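Glycerophosphodiester phosphodiesterase (Thermotoga maritima, PDB 1O1Z) belongs to the glycerophosphoryl diester phosphodiesterase family, whose members are built on a TIM-barrel fold of parallel strands ringed by helices. Local coordinates at residues A[136-150]-A[163-176]. Sequence-based numbering, arbitrary orientation. Where two conformers were deposited one is given.
Sequences LDLLDEKFKGTKYGY and FVERVEKERPYSLH
Arg166 reaches from helix 160-170 to two carboxylates of helix 136-142, the preceding helix on the outside of the TIM barrel. Its chain is extended from CG to NE and lays the guanidinium against Leu136, whose CB sits over one face. In the guanidinium plane, Arg166 NH2 gives a nearly straight bond (169°) to the anti lone pair of Asp137 OD1, 2.7 Å away. Arg166 NE and NH2 together grip Asp140 OD2 side-on, at 3.0 and 2.7 Å. A second salt bridge, Lys144 NZ to Glu170 OE1 (2.7 Å), joins the turn after helix 136-142 to Glu170, the last residue of helix 160-170; Lys169 holds the other Glu170 oxygen. The Asp140 and Glu170 carboxylates stack, planes 19° apart, and a water donates to both.

Between the helices and the strands, the ring of Tyr150 carries Pro172 CB over the centre of one face, while Val167 CG2 stands at its edge. Leu175 CD2 and the rim of Phe163 pack obliquely around CD2 of the same ring. Tyr150 OH donates to the syn lone pair of Asp140 OD1 (2.6 Å). Where the strands begin, Lys147 CD lies over the Tyr173 ring in a CH-pi contact; Lys147 NZ is hydrogen-bonded to Leu129 O.

Strands 148-151 and 174-178 pair in parallel: Ser174 N bonds to Tyr148 O, Tyr150 N to Ser174 O, and His176 N to Tyr150 O (2.8 Å). This pairing completes a beta-alpha-beta unit. Asp140, shared between Arg166 and Tyr150, thus couples the helix-helix salt bridges to the buried ring, and the nearby cations probably ease the closeness of Asp140 and Glu170.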
ATOM      1  N   LEU A 136      13.264  -3.661   1.711  1.00 10.86           N
ATOM      2  CA  LEU A 136      13.806  -2.435   1.162  1.00  9.44           C
ATOM      3  C   LEU A 136      14.835  -2.740   0.062  1.00  8.40           C
ATOM      4  O   LEU A 136      14.909  -2.023  -0.932  1.00  8.93           O
ATOM      5  CB  LEU A 136      14.406  -1.567   2.268  1.00 10.02           C
ATOM      6  CG  LEU A 136      13.445  -1.316   3.437  1.00 11.30           C
ATOM      7  CD1 LEU A 136      14.126  -0.305   4.351  1.00 15.89           C
ATOM      8  CD2 LEU A 136      12.091  -0.842   3.004  1.00 12.47           C
ATOM      9  N   ASP A 137      15.610  -3.804   0.231  1.00  8.10           N
ATOM     10  CA  ASP A 137      16.595  -4.182  -0.788  1.00  8.68           C
ATOM     11  C   ASP A 137      15.904  -4.523  -2.099  1.00  9.81           C
ATOM     12  O   ASP A 137      16.418  -4.220  -3.166  1.00  8.74           O
ATOM     13  CB  ASP A 137      17.446  -5.363  -0.379  1.00  8.99           C
ATOM     14  CG  ASP A 137      18.359  -5.098   0.798  1.00 15.44           C
ATOM     15  OD1 ASP A 137      18.503  -3.942   1.274  1.00 15.26           O
ATOM     16  OD2 ASP A 137      19.018  -6.050   1.292  1.00 14.03           O
ATOM     17  N   LEU A 138      14.770  -5.200  -2.041  1.00  7.06           N
ATOM     18  CA  LEU A 138      14.035  -5.566  -3.253  1.00  7.03           C
ATOM     19  C   LEU A 138      13.696  -4.319  -4.058  1.00  9.14           C
ATOM     20  O   LEU A 138      13.877  -4.281  -5.280  1.00  9.84           O
ATOM     21  CB  LEU A 138      12.766  -6.332  -2.898  1.00  8.59           C
ATOM     22  CG  LEU A 138      11.773  -6.543  -4.042  1.00 10.90           C
ATOM     23  CD1 LEU A 138      12.397  -7.422  -5.103  1.00 11.77           C
ATOM     24  CD2 LEU A 138      10.482  -7.122  -3.490  1.00 14.61           C
ATOM     25  N   LEU A 139      13.219  -3.297  -3.358  1.00  7.47           N
ATOM     26  CA  LEU A 139      12.823  -2.056  -4.041  1.00  7.45           C
ATOM     27  C   LEU A 139      14.046  -1.415  -4.673  1.00  9.10           C
ATOM     28  O   LEU A 139      14.023  -1.019  -5.842  1.00  9.31           O
ATOM     29  CB  LEU A 139      12.141  -1.095  -3.068  1.00  8.61           C
ATOM     30  CG  LEU A 139      10.822  -1.633  -2.496  1.00  8.34           C
ATOM     31  CD1 LEU A 139      10.323  -0.714  -1.373  1.00 10.60           C
ATOM     32  CD2 LEU A 139       9.777  -1.803  -3.577  1.00 10.49           C
ATOM     33  N   ASP A 140      15.121  -1.302  -3.904  1.00  7.98           N
ATOM     34  CA  ASP A 140      16.332  -0.652  -4.418  1.00  7.00           C
ATOM     35  C   ASP A 140      16.960  -1.408  -5.583  1.00  8.47           C
ATOM     36  O   ASP A 140      17.589  -0.787  -6.450  1.00 11.75           O
ATOM     37  CB  ASP A 140      17.377  -0.482  -3.343  1.00  8.26           C
ATOM     38  CG  ASP A 140      16.962   0.445  -2.226  1.00  7.89           C
ATOM     39  OD1 ASP A 140      16.107   1.327  -2.413  1.00  9.07           O
ATOM     40  OD2 ASP A 140      17.566   0.388  -1.132  1.00 12.12           O
ATOM     41  N   GLU A 141      16.842  -2.743  -5.587  1.00  8.27           N
ATOM     42  CA  GLU A 141      17.437  -3.557  -6.628  1.00  8.34           C
ATOM     43  C   GLU A 141      16.610  -3.649  -7.899  1.00 10.37           C
ATOM     44  O   GLU A 141      17.170  -3.686  -9.004  1.00 12.45           O
ATOM     45  CB  GLU A 141      17.704  -4.963  -6.076  1.00  8.65           C
ATOM     46  CG  GLU A 141      18.769  -4.987  -5.008  1.00  9.98           C
ATOM     47  CD  GLU A 141      18.795  -6.264  -4.182  1.00 11.80           C
ATOM     48  OE1 GLU A 141      18.139  -7.252  -4.595  1.00 14.23           O
ATOM     49  OE2 GLU A 141      19.477  -6.289  -3.125  1.00 11.48           O
ATOM     50  N   LYS A 142      15.296  -3.736  -7.760  1.00  9.12           N
ATOM     51  CA  LYS A 142      14.431  -4.074  -8.904  1.00 10.17           C
ATOM     52  C   LYS A 142      13.471  -2.984  -9.321  1.00 11.53           C
ATOM     53  O   LYS A 142      12.907  -3.060 -10.427  1.00 12.86           O
ATOM     54  CB  LYS A 142      13.631  -5.350  -8.618  1.00 12.47           C
ATOM     55  CG  LYS A 142      14.496  -6.590  -8.573  1.00 18.11           C
ATOM     56  CD  LYS A 142      13.681  -7.880  -8.518  1.00 25.63           C
ATOM     57  CE  LYS A 142      13.130  -8.273  -9.857  1.00 33.95           C
ATOM     58  NZ  LYS A 142      14.131  -9.046 -10.658  1.00 30.27           N
ATOM     59  N   PHE A 143      13.269  -1.967  -8.482  1.00  8.89           N
ATOM     60  CA  PHE A 143      12.222  -0.959  -8.742  1.00  9.72           C
ATOM     61  C   PHE A 143      12.773   0.417  -9.097  1.00 10.36           C
ATOM     62  O   PHE A 143      12.039   1.394  -9.120  1.00 10.57           O
ATOM     63  CB  PHE A 143      11.242  -0.932  -7.570  1.00  7.56           C
ATOM     64  CG  PHE A 143      10.333  -2.140  -7.522  1.00  8.24           C
ATOM     65  CD1 PHE A 143      10.790  -3.356  -7.038  1.00 10.77           C
ATOM     66  CD2 PHE A 143       9.039  -2.071  -8.012  1.00 12.03           C
ATOM     67  CE1 PHE A 143       9.970  -4.464  -7.037  1.00 10.33           C
ATOM     68  CE2 PHE A 143       8.215  -3.191  -8.018  1.00 14.46           C
ATOM     69  CZ  PHE A 143       8.670  -4.383  -7.508  1.00 12.15           C
ATOM     70  N   LYS A 144      14.065   0.507  -9.402  1.00  9.85           N
ATOM     71  CA  LYS A 144      14.575   1.772  -9.890  1.00 11.32           C
ATOM     72  C   LYS A 144      13.827   2.178 -11.147  1.00 11.64           C
ATOM     73  O   LYS A 144      13.476   1.344 -11.973  1.00 13.99           O
ATOM     74  CB  LYS A 144      16.068   1.731 -10.150  1.00 12.59           C
ATOM     75  CG  LYS A 144      16.957   1.531  -8.925  1.00 13.77           C
ATOM     76  CD  LYS A 144      16.681   2.596  -7.887  1.00 16.97           C
ATOM     77  CE  LYS A 144      17.708   2.691  -6.807  1.00 24.32           C
ATOM     78  NZ  LYS A 144      17.300   3.831  -5.946  1.00 21.62           N
ATOM     79  N   GLY A 145      13.598   3.476 -11.277  1.00 12.06           N
ATOM     80  CA  GLY A 145      12.808   3.980 -12.392  1.00 13.86           C
ATOM     81  C   GLY A 145      11.298   3.869 -12.259  1.00 13.83           C
ATOM     82  O   GLY A 145      10.552   4.122 -13.213  1.00 14.92           O
ATOM     83  N   THR A 146      10.832   3.501 -11.073  1.00 11.15           N
ATOM     84  CA  THR A 146       9.423   3.526 -10.695  1.00 10.21           C
ATOM     85  C   THR A 146       9.313   4.325  -9.401  1.00  9.94           C
ATOM     86  O   THR A 146      10.337   4.574  -8.732  1.00 13.41           O
ATOM     87  CB  THR A 146       8.846   2.117 -10.426  1.00 10.85           C
ATOM     88  OG1 THR A 146       9.321   1.595  -9.160  1.00 13.31           O
ATOM     89  CG2 THR A 146       9.216   1.104 -11.500  1.00 16.97           C
ATOM     90  N   LYS A 147       8.090   4.698  -9.033  1.00  9.33           N
ATOM     91  CA  LYS A 147       7.814   5.295  -7.724  1.00 10.67           C
ATOM     92  C   LYS A 147       7.713   4.197  -6.701  1.00 10.54           C
ATOM     93  O   LYS A 147       6.833   3.329  -6.800  1.00 11.82           O
ATOM     94  CB  LYS A 147       6.488   6.046  -7.703  1.00 12.60           C
ATOM     95  CG  LYS A 147       6.413   7.164  -8.655  1.00 13.38           C
ATOM     96  CD  LYS A 147       5.405   8.239  -8.247  1.00 13.22           C
ATOM     97  CE  LYS A 147       4.045   7.768  -7.994  1.00 14.41           C
ATOM     98  NZ  LYS A 147       3.285   7.433  -9.211  1.00 16.55           N
ATOM     99  N   TYR A 148       8.594   4.203  -5.724  1.00  9.95           N
ATOM    100  CA  TYR A 148       8.488   3.260  -4.656  1.00 10.89           C
ATOM    101  C   TYR A 148       8.622   3.909  -3.328  1.00 10.10           C
ATOM    102  O   TYR A 148       9.188   4.999  -3.189  1.00  9.65           O
ATOM    103  CB  TYR A 148       9.441   2.098  -4.797  1.00 11.81           C
ATOM    104  CG  TYR A 148      10.917   2.365  -4.729  1.00 10.03           C
ATOM    105  CD1 TYR A 148      11.577   2.517  -3.503  1.00  9.65           C
ATOM    106  CD2 TYR A 148      11.689   2.299  -5.874  1.00 12.22           C
ATOM    107  CE1 TYR A 148      12.971   2.671  -3.453  1.00  9.86           C
ATOM    108  CE2 TYR A 148      13.071   2.412  -5.829  1.00 13.76           C
ATOM    109  CZ  TYR A 148      13.709   2.599  -4.603  1.00 11.48           C
ATOM    110  OH  TYR A 148      15.079   2.697  -4.599  1.00 12.70           O
ATOM    111  N   GLY A 149       8.043   3.193  -2.363  1.00 12.27           N
ATOM    112  CA  GLY A 149       7.977   3.635  -1.017  1.00 11.74           C
ATOM    113  C   GLY A 149       8.435   2.547  -0.074  1.00 11.03           C
ATOM    114  O   GLY A 149       8.013   1.386  -0.140  1.00 10.70           O
ATOM    115  N   TYR A 150       9.306   2.936   0.836  1.00  9.70           N
ATOM    116  CA  TYR A 150       9.749   2.019   1.867  1.00  8.58           C
ATOM    117  C   TYR A 150       8.670   1.896   2.933  1.00  9.53           C
ATOM    118  O   TYR A 150       8.276   2.901   3.507  1.00 10.65           O
ATOM    119  CB  TYR A 150      10.987   2.570   2.548  1.00 10.00           C
ATOM    120  CG  TYR A 150      12.258   2.666   1.725  1.00  8.76           C
ATOM    121  CD1 TYR A 150      12.524   1.809   0.656  1.00  9.42           C
ATOM    122  CD2 TYR A 150      13.246   3.567   2.104  1.00  8.57           C
ATOM    123  CE1 TYR A 150      13.762   1.857  -0.004  1.00  8.87           C
ATOM    124  CE2 TYR A 150      14.443   3.629   1.446  1.00 10.84           C
ATOM    125  CZ  TYR A 150      14.680   2.802   0.383  1.00 12.57           C
ATOM    126  OH  TYR A 150      15.899   2.884  -0.286  1.00 13.97           O
ATOM    127  N   PHE A 163      19.259   4.382   8.140  1.00 12.25           N
ATOM    128  CA  PHE A 163      18.072   4.656   7.355  1.00 11.73           C
ATOM    129  C   PHE A 163      18.184   5.994   6.645  1.00 11.62           C
ATOM    130  O   PHE A 163      17.853   6.110   5.476  1.00 11.05           O
ATOM    131  CB  PHE A 163      16.834   4.597   8.206  1.00 15.12           C
ATOM    132  CG  PHE A 163      15.586   4.576   7.399  1.00 19.09           C
ATOM    133  CD1 PHE A 163      15.364   3.581   6.446  1.00 21.97           C
ATOM    134  CD2 PHE A 163      14.665   5.548   7.562  1.00 18.55           C
ATOM    135  CE1 PHE A 163      14.206   3.589   5.690  1.00 18.09           C
ATOM    136  CE2 PHE A 163      13.495   5.555   6.808  1.00 17.20           C
ATOM    137  CZ  PHE A 163      13.288   4.598   5.877  1.00 18.28           C
ATOM    138  N   VAL A 164      18.659   7.015   7.356  1.00 10.55           N
ATOM    139  CA  VAL A 164      18.874   8.311   6.725  1.00 10.63           C
ATOM    140  C   VAL A 164      19.852   8.198   5.555  1.00  9.85           C
ATOM    141  O   VAL A 164      19.626   8.756   4.492  1.00 11.21           O
ATOM    142  CB  VAL A 164      19.355   9.348   7.763  1.00 11.99           C
ATOM    143  CG1 VAL A 164      19.809  10.647   7.088  1.00 15.31           C
ATOM    144  CG2 VAL A 164      18.263   9.600   8.810  1.00 14.28           C
ATOM    145  N   GLU A 165      20.931   7.430   5.735  1.00 10.27           N
ATOM    146  CA  GLU A 165      21.921   7.218   4.688  1.00 12.20           C
ATOM    147  C   GLU A 165      21.266   6.548   3.469  1.00 10.12           C
ATOM    148  O   GLU A 165      21.494   6.936   2.344  1.00 12.35           O
ATOM    149  CB  GLU A 165      23.070   6.359   5.217  1.00 16.00           C
ATOM    150  CG  GLU A 165      23.968   7.045   6.230  1.00 26.16           C
ATOM    151  CD  GLU A 165      24.955   6.092   6.912  1.00 33.78           C
ATOM    152  OE1 GLU A 165      24.967   4.879   6.587  1.00 36.94           O
ATOM    153  OE2 GLU A 165      25.723   6.564   7.779  1.00 40.81           O
ATOM    154  N   ARG A 166      20.424   5.546   3.726  1.00  9.19           N
ATOM    155  CA  ARG A 166      19.760   4.818   2.654  1.00  9.73           C
ATOM    156  C   ARG A 166      18.823   5.698   1.848  1.00 10.28           C
ATOM    157  O   ARG A 166      18.795   5.659   0.641  1.00 10.23           O
ATOM    158  CB  ARG A 166      18.973   3.666   3.249  1.00 11.50           C
ATOM    159  CG  ARG A 166      18.406   2.743   2.228  1.00 12.59           C
ATOM    160  CD  ARG A 166      17.654   1.591   2.876  1.00 21.10           C
ATOM    161  NE  ARG A 166      17.554   0.571   1.882  1.00 23.19           N
ATOM    162  CZ  ARG A 166      17.913  -0.696   1.999  1.00 16.36           C
ATOM    163  NH1 ARG A 166      18.351  -1.284   3.128  1.00 18.99           N
ATOM    164  NH2 ARG A 166      17.791  -1.405   0.933  1.00 14.51           N
ATOM    165  N   VAL A 167      18.028   6.489   2.546  1.00  9.02           N
ATOM    166  CA  VAL A 167      17.049   7.343   1.896  1.00  8.26           C
ATOM    167  C   VAL A 167      17.772   8.398   1.041  1.00  8.53           C
ATOM    168  O   VAL A 167      17.362   8.665  -0.084  1.00 10.75           O
ATOM    169  CB  VAL A 167      16.108   7.984   2.932  1.00  9.90           C
ATOM    170  CG1 VAL A 167      15.203   9.032   2.288  1.00 11.50           C
ATOM    171  CG2 VAL A 167      15.268   6.919   3.575  1.00 10.62           C
ATOM    172  N   GLU A 168      18.842   8.983   1.568  1.00 10.47           N
ATOM    173  CA  GLU A 168      19.674   9.921   0.789  1.00 11.30           C
ATOM    174  C   GLU A 168      20.272   9.292  -0.463  1.00 11.75           C
ATOM    175  O   GLU A 168      20.247   9.869  -1.562  1.00 14.03           O
ATOM    176  CB  GLU A 168      20.794  10.472   1.679  1.00 14.49           C
ATOM    177  CG  GLU A 168      20.312  11.414   2.768  1.00 28.87           C
ATOM    178  CD  GLU A 168      20.279  12.874   2.336  1.00 41.39           C
ATOM    179  OE1 GLU A 168      19.831  13.719   3.139  1.00 49.03           O
ATOM    180  OE2 GLU A 168      20.706  13.181   1.202  1.00 53.69           O
ATOM    181  N   LYS A 169      20.772   8.070  -0.308  1.00  9.84           N
ATOM    182  CA  LYS A 169      21.485   7.386  -1.366  1.00 10.44           C
ATOM    183  C   LYS A 169      20.547   6.912  -2.481  1.00 11.62           C
ATOM    184  O   LYS A 169      20.887   6.965  -3.656  1.00 13.16           O
ATOM    185  CB  LYS A 169      22.277   6.205  -0.761  1.00 12.37           C
ATOM    186  CG  LYS A 169      22.755   5.202  -1.734  1.00 20.14           C
ATOM    187  CD  LYS A 169      23.671   4.194  -1.061  1.00 28.20           C
ATOM    188  CE  LYS A 169      24.508   3.538  -2.125  1.00 37.76           C
ATOM    189  NZ  LYS A 169      23.613   2.798  -3.074  1.00 34.37           N
ATOM    190  N   GLU A 170      19.375   6.422  -2.095  1.00  9.93           N
ATOM    191  CA  GLU A 170      18.462   5.725  -3.006  1.00 10.83           C
ATOM    192  C   GLU A 170      17.289   6.542  -3.488  1.00 10.43           C
ATOM    193  O   GLU A 170      16.704   6.224  -4.523  1.00 12.44           O
ATOM    194  CB  GLU A 170      17.924   4.462  -2.351  1.00 11.00           C
ATOM    195  CG  GLU A 170      18.989   3.446  -1.989  1.00 10.62           C
ATOM    196  CD  GLU A 170      19.743   2.812  -3.160  1.00 13.43           C
ATOM    197  OE1 GLU A 170      19.349   3.014  -4.330  1.00 20.01           O
ATOM    198  OE2 GLU A 170      20.766   2.156  -2.875  1.00 17.14           O
ATOM    199  N   ARG A 171      16.950   7.606  -2.763  1.00  9.33           N
ATOM    200  CA  ARG A 171      15.872   8.510  -3.143  1.00 10.22           C
ATOM    201  C   ARG A 171      14.573   7.787  -3.471  1.00 11.20           C
ATOM    202  O   ARG A 171      14.056   7.875  -4.601  1.00  9.97           O
ATOM    203  CB  ARG A 171      16.320   9.393  -4.316  0.50 11.77           C
ATOM    204  CG  ARG A 171      17.739   9.988  -4.161  0.50 11.12           C
ATOM    205  CD  ARG A 171      18.865   9.150  -4.808  0.50 14.02           C
ATOM    206  NE  ARG A 171      18.610   8.907  -6.233  0.50 14.53           N
ATOM    207  CZ  ARG A 171      19.067   7.888  -6.942  0.50 14.96           C
ATOM    208  NH1 ARG A 171      18.748   7.819  -8.232  0.50 20.82           N
ATOM    209  NH2 ARG A 171      19.831   6.937  -6.407  0.50  9.68           N
ATOM    210  N   PRO A 172      13.991   7.106  -2.489  1.00 10.37           N
ATOM    211  CA  PRO A 172      12.634   6.589  -2.679  1.00 10.30           C
ATOM    212  C   PRO A 172      11.686   7.749  -2.922  1.00  9.50           C
ATOM    213  O   PRO A 172      11.866   8.867  -2.424  1.00  9.64           O
ATOM    214  CB  PRO A 172      12.316   5.905  -1.343  1.00  8.81           C
ATOM    215  CG  PRO A 172      13.141   6.671  -0.359  1.00  9.71           C
ATOM    216  CD  PRO A 172      14.449   6.930  -1.096  1.00 10.30           C
ATOM    217  N   TYR A 173      10.619   7.497  -3.679  1.00  9.45           N
ATOM    218  CA  TYR A 173       9.574   8.481  -3.849  1.00 10.55           C
ATOM    219  C   TYR A 173       8.898   8.803  -2.522  1.00  8.63           C
ATOM    220  O   TYR A 173       8.575   9.944  -2.250  1.00 10.13           O
ATOM    221  CB  TYR A 173       8.520   7.938  -4.837  1.00 11.61           C
ATOM    222  CG  TYR A 173       7.267   8.734  -4.916  1.00 11.72           C
ATOM    223  CD1 TYR A 173       7.242   9.972  -5.557  1.00 12.87           C
ATOM    224  CD2 TYR A 173       6.093   8.252  -4.342  1.00 10.25           C
ATOM    225  CE1 TYR A 173       6.066  10.702  -5.625  1.00 14.16           C
ATOM    226  CE2 TYR A 173       4.923   8.970  -4.417  1.00 12.69           C
ATOM    227  CZ  TYR A 173       4.917  10.206  -5.037  1.00 15.86           C
ATOM    228  OH  TYR A 173       3.733  10.928  -5.116  1.00 22.77           O
ATOM    229  N   SER A 174       8.636   7.769  -1.730  1.00  8.63           N
ATOM    230  CA  SER A 174       7.829   7.919  -0.519  1.00  8.09           C
ATOM    231  C   SER A 174       8.363   7.047   0.617  1.00  8.73           C
ATOM    232  O   SER A 174       9.141   6.096   0.414  1.00  8.80           O
ATOM    233  CB  SER A 174       6.382   7.559  -0.820  1.00 10.47           C
ATOM    234  OG  SER A 174       6.266   6.268  -1.392  1.00 10.18           O
ATOM    235  N   LEU A 175       7.945   7.418   1.820  1.00  8.98           N
ATOM    236  CA  LEU A 175       8.185   6.632   3.025  1.00  7.93           C
ATOM    237  C   LEU A 175       6.835   6.388   3.666  1.00  8.70           C
ATOM    238  O   LEU A 175       6.055   7.314   3.817  1.00  9.98           O
ATOM    239  CB  LEU A 175       9.072   7.382   3.991  1.00 10.26           C
ATOM    240  CG  LEU A 175      10.458   7.721   3.450  1.00 12.26           C
ATOM    241  CD1 LEU A 175      11.208   8.643   4.413  1.00 17.63           C
ATOM    242  CD2 LEU A 175      11.285   6.461   3.205  1.00 13.48           C
ATOM    243  N   HIS A 176       6.568   5.127   3.992  1.00  8.48           N
ATOM    244  CA  HIS A 176       5.276   4.702   4.514  1.00  9.61           C
ATOM    245  C   HIS A 176       5.522   4.274   5.940  1.00  9.09           C
ATOM    246  O   HIS A 176       6.044   3.194   6.193  1.00  9.35           O
ATOM    247  CB  HIS A 176       4.737   3.547   3.665  1.00 10.32           C
ATOM    248  CG  HIS A 176       4.499   3.907   2.228  1.00 11.71           C
ATOM    249  ND1 HIS A 176       3.549   3.275   1.457  1.00 14.79           N
ATOM    250  CD2 HIS A 176       5.088   4.828   1.418  1.00 13.12           C
ATOM    251  CE1 HIS A 176       3.564   3.787   0.232  1.00 15.65           C
ATOM    252  NE2 HIS A 176       4.497   4.726   0.178  1.00 12.81           N
TER
HETATM  253  O   HOH W   1      20.426   0.602  -0.630  1.00 17.22           O
HETATM  254  O   HOH W   2      14.311   5.528  -6.260  1.00 29.05           O
HETATM  255  O   HOH W   3      11.139   5.759  -6.228  1.00 13.73           O